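PDB 7MX5: Tol-Pal system protein TolB from Acinetobacter baumannii, which serves as a periplasmic component of the Tol-Pal system, which is thought to act in outer membrane invagination during cell division and in keeping the outer membrane intact. Local coordinates for residues 170-174 with 186-190; 193-197 with 209-215; 227-231 with 260-265. The contacts are given in a common frame with arbitrary orientation. Residue numbers count along the deposited sequence, not the author numbering.

In the fold
All three contacts lie in the six-bladed beta-propeller of TolB, in three consecutive four-stranded antiparallel blades. Contacts 1 and 2 belong to one blade: contact 1 pairs its first two strands, contact 2 its last two and adds the start of the next blade. Their centres are about 10 Å apart, and the middle strands join them through the close backbone pairs Tyr186 O with Tyr197 N and Ser188 N with Ala195 O, each 3.0 Å. Contact 3 is the seam between the following two blades. It touches contact 2, centres about 14 Å apart, where Leu215 and Ile196 pack on Phe230; contacts 1 and 3 do not touch, their nearest atoms being about 6 Å apart.

Contact 1 of 3, residues 170-174 with 186-190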
loop_
_atom_site.group_PDB
_atom_site.type_symbol
_atom_site.label_atom_id
_atom_site.label_comp_id
_atom_site.label_asym_id
_atom_site.label_seq_id
_atom_site.Cartn_x
_atom_site.Cartn_y
_atom_site.Cartn_z
ATOM N N ASP A 170 -24.046 -5.861 -3.773
ATOM C CA ASP A 170 -24.012 -4.723 -4.674
ATOM C C ASP A 170 -22.611 -4.133 -4.693
ATOM O O ASP A 170 -21.831 -4.340 -3.756
ATOM C CB ASP A 170 -25.035 -3.663 -4.242
ATOM C CG ASP A 170 -26.467 -4.138 -4.403
ATOM O OD1 ASP A 170 -26.914 -4.293 -5.559
ATOM O OD2 ASP A 170 -27.141 -4.363 -3.376
ATOM N N PRO A 171 -22.256 -3.405 -5.754
ATOM C CA PRO A 171 -20.875 -2.922 -5.898
ATOM C C PRO A 171 -20.403 -2.098 -4.709
ATOM O O PRO A 171 -21.115 -1.225 -4.207
ATOM C CB PRO A 171 -20.926 -2.076 -7.175
ATOM C CG PRO A 171 -22.086 -2.587 -7.944
ATOM C CD PRO A 171 -23.039 -3.248 -6.995
ATOM N N ILE A 172 -19.185 -2.394 -4.259
ATOM C CA ILE A 172 -18.445 -1.568 -3.310
ATOM C C ILE A 172 -17.156 -1.151 -4.002
ATOM O O ILE A 172 -16.359 -2.009 -4.402
ATOM C CB ILE A 172 -18.151 -2.314 -1.999
ATOM C CG1 ILE A 172 -19.444 -2.581 -1.228
ATOM C CG2 ILE A 172 -17.174 -1.519 -1.144
ATOM C CD1 ILE A 172 -19.266 -3.515 -0.050
ATOM N N LEU A 173 -16.953 0.157 -4.152
ATOM C CA LEU A 173 -15.877 0.673 -4.984
ATOM C C LEU A 173 -15.041 1.702 -4.236
ATOM O O LEU A 173 -15.526 2.391 -3.335
ATOM C CB LEU A 173 -16.421 1.312 -6.272
ATOM C CG LEU A 173 -17.567 0.598 -6.991
ATOM C CD1 LEU A 173 -18.220 1.527 -8.000
ATOM C CD2 LEU A 173 -17.069 -0.668 -7.668
ATOM N N SER A 174 -13.770 1.786 -4.632
ATOM C CA SER A 174 -12.835 2.848 -4.276
ATOM C C SER A 174 -12.682 3.041 -2.771
ATOM O O SER A 174 -13.161 4.043 -2.225
ATOM C CB SER A 174 -13.276 4.164 -4.921
ATOM O OG SER A 174 -13.438 4.014 -6.321
ATOM N N TYR A 186 -15.642 4.593 1.333
ATOM C CA TYR A 186 -15.901 3.719 0.200
ATOM C C TYR A 186 -17.220 4.124 -0.439
ATOM O O TYR A 186 -18.048 4.802 0.175
ATOM C CB TYR A 186 -15.939 2.248 0.627
ATOM C CG TYR A 186 -16.889 1.975 1.773
ATOM C CD1 TYR A 186 -18.217 1.647 1.536
ATOM C CD2 TYR A 186 -16.458 2.052 3.093
ATOM C CE1 TYR A 186 -19.089 1.402 2.579
ATOM C CE2 TYR A 186 -17.323 1.805 4.142
ATOM C CZ TYR A 186 -18.638 1.480 3.879
ATOM O OH TYR A 186 -19.507 1.233 4.916
ATOM N N VAL A 187 -17.402 3.695 -1.682
ATOM C CA VAL A 187 -18.641 3.908 -2.419
ATOM C C VAL A 187 -19.420 2.603 -2.401
ATOM O O VAL A 187 -18.913 1.562 -2.835
ATOM C CB VAL A 187 -18.365 4.369 -3.858
ATOM C CG1 VAL A 187 -19.671 4.688 -4.573
ATOM C CG2 VAL A 187 -17.442 5.572 -3.850
ATOM N N SER A 188 -20.648 2.652 -1.896
ATOM C CA SER A 188 -21.479 1.468 -1.746
ATOM C C SER A 188 -22.769 1.630 -2.534
ATOM O O SER A 188 -23.334 2.726 -2.605
ATOM C CB SER A 188 -21.800 1.199 -0.274
ATOM O OG SER A 188 -22.679 0.095 -0.138
ATOM N N PHE A 189 -23.226 0.528 -3.128
ATOM C CA PHE A 189 -24.504 0.476 -3.824
ATOM C C PHE A 189 -25.495 -0.448 -3.126
ATOM O O PHE A 189 -26.459 -0.899 -3.754
ATOM C CB PHE A 189 -24.307 0.036 -5.277
ATOM C CG PHE A 189 -23.570 1.036 -6.129
ATOM C CD1 PHE A 189 -22.208 1.236 -5.970
ATOM C CD2 PHE A 189 -24.240 1.768 -7.096
ATOM C CE1 PHE A 189 -21.530 2.152 -6.754
ATOM C CE2 PHE A 189 -23.567 2.683 -7.885
ATOM C CZ PHE A 189 -22.209 2.875 -7.713
ATOM N N GLU A 190 -25.271 -0.745 -1.838
ATOM C CA GLU A 190 -26.179 -1.619 -1.099
ATOM C C GLU A 190 -27.616 -1.123 -1.183
ATOM O O GLU A 190 -28.555 -1.928 -1.206
ATOM C CB GLU A 190 -25.725 -1.744 0.359
ATOM C CG GLU A 190 -25.906 -0.490 1.203
ATOM C CD GLU A 190 -25.033 -0.491 2.443
ATOM O OE1 GLU A 190 -23.797 -0.368 2.303
ATOM O OE2 GLU A 190 -25.583 -0.616 3.558
HETATM O O HOH W 1 -22.776 -2.086 -1.847
#
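These segments form the open end of an antiparallel beta hairpin, the first two strands of one propeller blade. Leu173 and Val187 make the hydrogen-bonded pair: Leu173 N donates to Val187 O (2.7 Å) and Val187 N to Leu173 O (2.8 Å). The ladder ends at Pro171, where Pro171 O accepts from Phe189 N at 2.9 Å; proline, without an N-H, suits a position where only its acceptor is used. Ile172, opposite Ser188 in the non-hydrogen-bonded pair, turns its side chain to Leu152 and Leu166 of the preceding blade. On the other face, Leu173 CD1 lies 3.6 Å from Phe189 CE1, so the apolar ring covers the strand end. Two hydroxyls find partners outside the segments, Tyr186 OH in Gln199 and Ser174 OG in Glu394. Ser188 opens an ST turn: Ser188 OG accepts from Glu190 N (3.2 Å) and donates to Glu190 OE1 (2.7 Å), also salt-bridged to Arg206. Finally, water 1 donates to Ser188 OG at 2.8 Å and to Pro171 O at 3.0 Å.

Contact 2 of 3, residues 193-197 with 209-215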
loop_
_atom_site.group_PDB
_atom_site.type_symbol
_atom_site.label_atom_id
_atom_site.label_comp_id
_atom_site.label_asym_id
_atom_site.label_seq_id
_atom_site.Cartn_x
_atom_site.Cartn_y
_atom_site.Cartn_z
ATOM N N ARG A 193 -29.041 3.799 -5.011
ATOM C CA ARG A 193 -28.340 5.056 -5.238
ATOM C C ARG A 193 -26.960 5.010 -4.589
ATOM O O ARG A 193 -26.851 4.678 -3.404
ATOM C CB ARG A 193 -29.150 6.222 -4.685
ATOM C CG ARG A 193 -30.377 6.556 -5.520
ATOM C CD ARG A 193 -31.032 7.847 -5.066
ATOM N NE ARG A 193 -30.196 8.588 -4.129
ATOM C CZ ARG A 193 -30.661 9.427 -3.214
ATOM N NH1 ARG A 193 -31.958 9.659 -3.086
ATOM N NH2 ARG A 193 -29.805 10.049 -2.409
ATOM N N PRO A 194 -25.894 5.326 -5.326
ATOM C CA PRO A 194 -24.549 5.267 -4.741
ATOM C C PRO A 194 -24.387 6.261 -3.602
ATOM O O PRO A 194 -24.977 7.345 -3.601
ATOM C CB PRO A 194 -23.630 5.616 -5.920
ATOM C CG PRO A 194 -24.512 6.297 -6.917
ATOM C CD PRO A 194 -25.868 5.691 -6.752
ATOM N N ALA A 195 -23.572 5.876 -2.624
ATOM C CA ALA A 195 -23.355 6.689 -1.438
ATOM C C ALA A 195 -21.931 6.489 -0.947
ATOM O O ALA A 195 -21.443 5.358 -0.882
ATOM C CB ALA A 195 -24.349 6.332 -0.326
ATOM N N ILE A 196 -21.272 7.591 -0.607
ATOM C CA ILE A 196 -19.942 7.547 -0.014
ATOM C C ILE A 196 -20.100 7.478 1.499
ATOM O O ILE A 196 -20.619 8.412 2.121
ATOM C CB ILE A 196 -19.100 8.762 -0.429
ATOM C CG1 ILE A 196 -18.683 8.646 -1.897
ATOM C CG2 ILE A 196 -17.873 8.888 0.462
ATOM C CD1 ILE A 196 -17.922 9.848 -2.412
ATOM N N TYR A 197 -19.667 6.371 2.088
ATOM C CA TYR A 197 -19.738 6.169 3.526
ATOM C C TYR A 197 -18.382 6.452 4.160
ATOM O O TYR A 197 -17.341 6.346 3.509
ATOM C CB TYR A 197 -20.177 4.741 3.855
ATOM C CG TYR A 197 -21.603 4.421 3.462
ATOM C CD1 TYR A 197 -21.910 3.981 2.181
ATOM C CD2 TYR A 197 -22.641 4.551 4.374
ATOM C CE1 TYR A 197 -23.211 3.683 1.819
ATOM C CE2 TYR A 197 -23.944 4.249 4.023
ATOM C CZ TYR A 197 -24.224 3.820 2.744
ATOM O OH TYR A 197 -25.521 3.525 2.389
ATOM N N ILE A 209 -21.513 10.240 3.847
ATOM C CA ILE A 209 -20.885 11.510 3.508
ATOM C C ILE A 209 -21.692 12.233 2.437
ATOM O O ILE A 209 -22.076 13.396 2.607
ATOM C CB ILE A 209 -19.428 11.279 3.070
ATOM C CG1 ILE A 209 -18.550 10.959 4.283
ATOM C CG2 ILE A 209 -18.901 12.493 2.360
ATOM C CD1 ILE A 209 -18.548 12.044 5.338
ATOM N N THR A 210 -21.975 11.555 1.327
ATOM C CA THR A 210 -22.813 12.113 0.275
ATOM C C THR A 210 -23.499 10.976 -0.470
ATOM O O THR A 210 -23.043 9.829 -0.446
ATOM C CB THR A 210 -22.008 12.982 -0.700
ATOM O OG1 THR A 210 -22.907 13.733 -1.526
ATOM C CG2 THR A 210 -21.114 12.121 -1.579
ATOM N N SER A 211 -24.604 11.312 -1.136
ATOM C CA SER A 211 -25.394 10.327 -1.865
ATOM C C SER A 211 -26.408 10.998 -2.783
ATOM O O SER A 211 -27.325 11.676 -2.308
ATOM C CB SER A 211 -26.117 9.393 -0.892
ATOM O OG SER A 211 -26.690 8.290 -1.573
ATOM N N PHE A 212 -26.261 10.814 -4.091
ATOM C CA PHE A 212 -27.226 11.341 -5.050
ATOM C C PHE A 212 -27.148 10.510 -6.328
ATOM O O PHE A 212 -26.533 9.438 -6.357
ATOM C CB PHE A 212 -26.991 12.833 -5.310
ATOM C CG PHE A 212 -25.551 13.200 -5.513
ATOM C CD1 PHE A 212 -24.971 13.115 -6.767
ATOM C CD2 PHE A 212 -24.779 13.642 -4.451
ATOM C CE1 PHE A 212 -23.649 13.456 -6.956
ATOM C CE2 PHE A 212 -23.454 13.985 -4.635
ATOM C CZ PHE A 212 -22.889 13.891 -5.889
ATOM N N LYS A 213 -27.773 11.015 -7.393
ATOM C CA LYS A 213 -27.967 10.232 -8.608
ATOM C C LYS A 213 -26.709 10.182 -9.469
ATOM O O LYS A 213 -26.432 9.157 -10.104
ATOM C CB LYS A 213 -29.135 10.804 -9.408
ATOM C CG LYS A 213 -29.297 12.310 -9.254
ATOM C CD LYS A 213 -30.485 12.836 -10.043
ATOM C CE LYS A 213 -31.092 14.056 -9.368
ATOM N NZ LYS A 213 -31.635 15.032 -10.354
ATOM N N GLY A 214 -25.946 11.267 -9.512
ATOM C CA GLY A 214 -24.790 11.347 -10.377
ATOM C C GLY A 214 -23.463 11.001 -9.740
ATOM O O GLY A 214 -22.421 11.204 -10.371
ATOM N N LEU A 215 -23.466 10.476 -8.518
ATOM C CA LEU A 215 -22.223 10.188 -7.813
ATOM C C LEU A 215 -21.473 9.050 -8.493
ATOM O O LEU A 215 -21.979 7.925 -8.580
ATOM C CB LEU A 215 -22.518 9.837 -6.357
ATOM C CG LEU A 215 -21.308 9.542 -5.468
ATOM C CD1 LEU A 215 -20.395 10.753 -5.386
ATOM C CD2 LEU A 215 -21.757 9.109 -4.080
#
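Arg193 opens the first segment at the surface, where NH2 of its long side chain comes to 3.0 Å from Ser211 O. Pro194 follows; Pro194 O accepts from Ser211 OG (2.8 Å). The proline ring packs on Leu215, Pro194 CG to Leu215 CB 4.1 Å. Ala195 leaves room for close approach: its CB is 3.3 Å from Ser211 OG and its CA 3.3 Å from Thr210 O, a CA-H...O contact. At Ile196 the outer hairpin of the blade carries a classic beta bulge, with Ile209 and Thr210 both facing this one residue. Ile196 N donates to Thr210 O (2.9 Å), while Ile209 N donates to Ile196 O (2.7 Å). The Ile196 side chain meets Ile209 CB through CG2 (3.9 Å) and Leu215 CD2 through CG1 (3.8 Å), and reaches Phe230 of the next blade. Tyr197 turns away, its ring in a cation-pi contact with Arg206. Backbone and serine hydrogen bonds therefore hold the hairpin together, while aliphatic packing through Ile196 and Leu215 ties it to the following blade.

Contact 3 of 3, residues 227-231 with 260-265; sequences SMLFT and DTEARY
This contact is a face-to-face packing of two neighbouring propeller blades, with no beta bridge between them. Residues 227-231 are extended throughout and belong to the second strand of one blade; residues 260-265, also extended, lead into 263-265, the first strand of the next. The strand axes approach to 6.9 Å and run nearly antiparallel at 160°, with Leu229 CA 6.3 Å from Ala263 CA and Thr231 CA 6.2 Å from Glu262 CA. Leu229, Tyr265 and Thr231 bury most surface here. Leu229, in the mt rotamer, lays CD1 over one face of the Tyr265 ring, 3.5 Å from the centroid and 12° off the normal, a CH-pi contact; the same CD1 is 3.8 Å from Ala263 CB, a methyl small enough to admit the leucine. Tyr265 has chi1 -75° and chi2 -81°, which carry its hydroxyl across the seam, OH lying 3.4 Å from Ser227 CB and 3.3 Å from Leu229 CG. Thr231, with chi1 -41°, supplies both chemistries of a threonine: OG1 donates to Thr261 O (2.8 Å) and accepts from water 2 (3.0 Å), which in turn accepts from Ala263 N (2.8 Å), while CG2 touches Thr261 CG2 at 3.7 Å. One side chain and one water thus satisfy Thr261 O and Ala263 N. Met228 and Phe230 point away from residues 260-265; there Phe230 meets Leu215 of its own blade and Ile196 of the preceding one. Around the seam, strand 215-221 bonds to Leu229 and Thr231 through the backbone, and Ile240 of strand 239-244 and Phe272 of strand 271-276 pack against Ala263.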
loop_
_atom_site.group_PDB
_atom_site.type_symbol
_atom_site.label_atom_id
_atom_site.label_comp_id
_atom_site.label_asym_id
_atom_site.label_seq_id
_atom_site.Cartn_x
_atom_site.Cartn_y
_atom_site.Cartn_z
ATOM N N SER A 227 -11.204 18.258 4.282
ATOM C CA SER A 227 -11.914 18.239 3.013
ATOM C C SER A 227 -11.787 16.869 2.363
ATOM O O SER A 227 -10.923 16.063 2.718
ATOM C CB SER A 227 -11.393 19.324 2.062
ATOM O OG SER A 227 -11.424 20.598 2.682
ATOM N N MET A 228 -12.666 16.620 1.394
ATOM C CA MET A 228 -12.671 15.378 0.638
ATOM C C MET A 228 -13.040 15.673 -0.809
ATOM O O MET A 228 -13.974 16.434 -1.075
ATOM C CB MET A 228 -13.657 14.362 1.231
ATOM C CG MET A 228 -13.973 13.191 0.311
ATOM S SD MET A 228 -15.414 12.243 0.836
ATOM C CE MET A 228 -16.652 12.911 -0.272
ATOM N N LEU A 229 -12.299 15.075 -1.736
ATOM C CA LEU A 229 -12.613 15.151 -3.153
ATOM C C LEU A 229 -13.373 13.904 -3.586
ATOM O O LEU A 229 -13.196 12.821 -3.023
ATOM C CB LEU A 229 -11.344 15.299 -3.996
ATOM C CG LEU A 229 -10.616 16.642 -3.938
ATOM C CD1 LEU A 229 -9.181 16.476 -4.403
ATOM C CD2 LEU A 229 -11.334 17.690 -4.769
ATOM N N PHE A 230 -14.225 14.068 -4.594
ATOM C CA PHE A 230 -14.975 12.945 -5.135
ATOM C C PHE A 230 -15.421 13.282 -6.548
ATOM O O PHE A 230 -15.495 14.452 -6.936
ATOM C CB PHE A 230 -16.178 12.584 -4.253
ATOM C CG PHE A 230 -17.199 13.682 -4.123
ATOM C CD1 PHE A 230 -16.986 14.752 -3.268
ATOM C CD2 PHE A 230 -18.381 13.634 -4.844
ATOM C CE1 PHE A 230 -17.927 15.756 -3.143
ATOM C CE2 PHE A 230 -19.326 14.636 -4.723
ATOM C CZ PHE A 230 -19.100 15.697 -3.870
ATOM N N THR A 231 -15.710 12.236 -7.315
ATOM C CA THR A 231 -16.179 12.369 -8.685
ATOM C C THR A 231 -17.687 12.173 -8.737
ATOM O O THR A 231 -18.236 11.299 -8.060
ATOM C CB THR A 231 -15.492 11.356 -9.603
ATOM O OG1 THR A 231 -14.103 11.263 -9.264
ATOM C CG2 THR A 231 -15.628 11.781 -11.057
ATOM N N ASP A 260 -14.179 9.050 -17.359
ATOM C CA ASP A 260 -14.254 8.967 -15.909
ATOM C C ASP A 260 -12.923 9.377 -15.294
ATOM O O ASP A 260 -11.855 8.970 -15.760
ATOM C CB ASP A 260 -14.630 7.553 -15.466
ATOM C CG ASP A 260 -15.695 7.548 -14.387
ATOM O OD1 ASP A 260 -15.458 8.138 -13.312
ATOM O OD2 ASP A 260 -16.772 6.956 -14.613
ATOM N N THR A 261 -12.993 10.187 -14.241
ATOM C CA THR A 261 -11.811 10.769 -13.628
ATOM C C THR A 261 -11.821 10.525 -12.125
ATOM O O THR A 261 -12.849 10.188 -11.532
ATOM C CB THR A 261 -11.718 12.275 -13.908
ATOM O OG1 THR A 261 -10.482 12.785 -13.392
ATOM C CG2 THR A 261 -12.881 13.008 -13.258
ATOM N N GLU A 262 -10.647 10.692 -11.518
ATOM C CA GLU A 262 -10.462 10.559 -10.080
ATOM C C GLU A 262 -9.465 11.610 -9.617
ATOM O O GLU A 262 -8.441 11.830 -10.268
ATOM C CB GLU A 262 -9.960 9.158 -9.691
ATOM C CG GLU A 262 -10.699 8.004 -10.353
ATOM C CD GLU A 262 -10.080 7.602 -11.679
ATOM O OE1 GLU A 262 -9.049 8.195 -12.060
ATOM O OE2 GLU A 262 -10.632 6.698 -12.342
ATOM N N ALA A 263 -9.766 12.253 -8.492
ATOM C CA ALA A 263 -8.925 13.302 -7.935
ATOM C C ALA A 263 -8.205 12.794 -6.693
ATOM O O ALA A 263 -8.801 12.109 -5.856
ATOM C CB ALA A 263 -9.751 14.543 -7.589
ATOM N N ARG A 264 -6.921 13.131 -6.579
ATOM C CA ARG A 264 -6.087 12.702 -5.461
ATOM C C ARG A 264 -5.288 13.894 -4.954
ATOM O O ARG A 264 -4.564 14.529 -5.726
ATOM C CB ARG A 264 -5.146 11.566 -5.875
ATOM C CG ARG A 264 -5.851 10.356 -6.469
ATOM C CD ARG A 264 -5.940 9.225 -5.459
ATOM N NE ARG A 264 -6.774 8.129 -5.938
ATOM C CZ ARG A 264 -6.506 6.845 -5.747
ATOM N NH1 ARG A 264 -5.422 6.454 -5.097
ATOM N NH2 ARG A 264 -7.346 5.929 -6.221
ATOM N N TYR A 265 -5.414 14.184 -3.660
ATOM C CA TYR A 265 -4.718 15.319 -3.069
ATOM C C TYR A 265 -3.209 15.126 -3.113
ATOM O O TYR A 265 -2.703 14.010 -2.964
ATOM C CB TYR A 265 -5.150 15.515 -1.616
ATOM C CG TYR A 265 -6.514 16.130 -1.421
ATOM C CD1 TYR A 265 -6.701 17.502 -1.516
ATOM C CD2 TYR A 265 -7.611 15.341 -1.107
ATOM C CE1 TYR A 265 -7.948 18.068 -1.326
ATOM C CE2 TYR A 265 -8.859 15.896 -0.908
ATOM C CZ TYR A 265 -9.021 17.259 -1.017
ATOM O OH TYR A 265 -10.267 17.813 -0.823
HETATM O O HOH W 2 -12.148 11.684 -7.073
#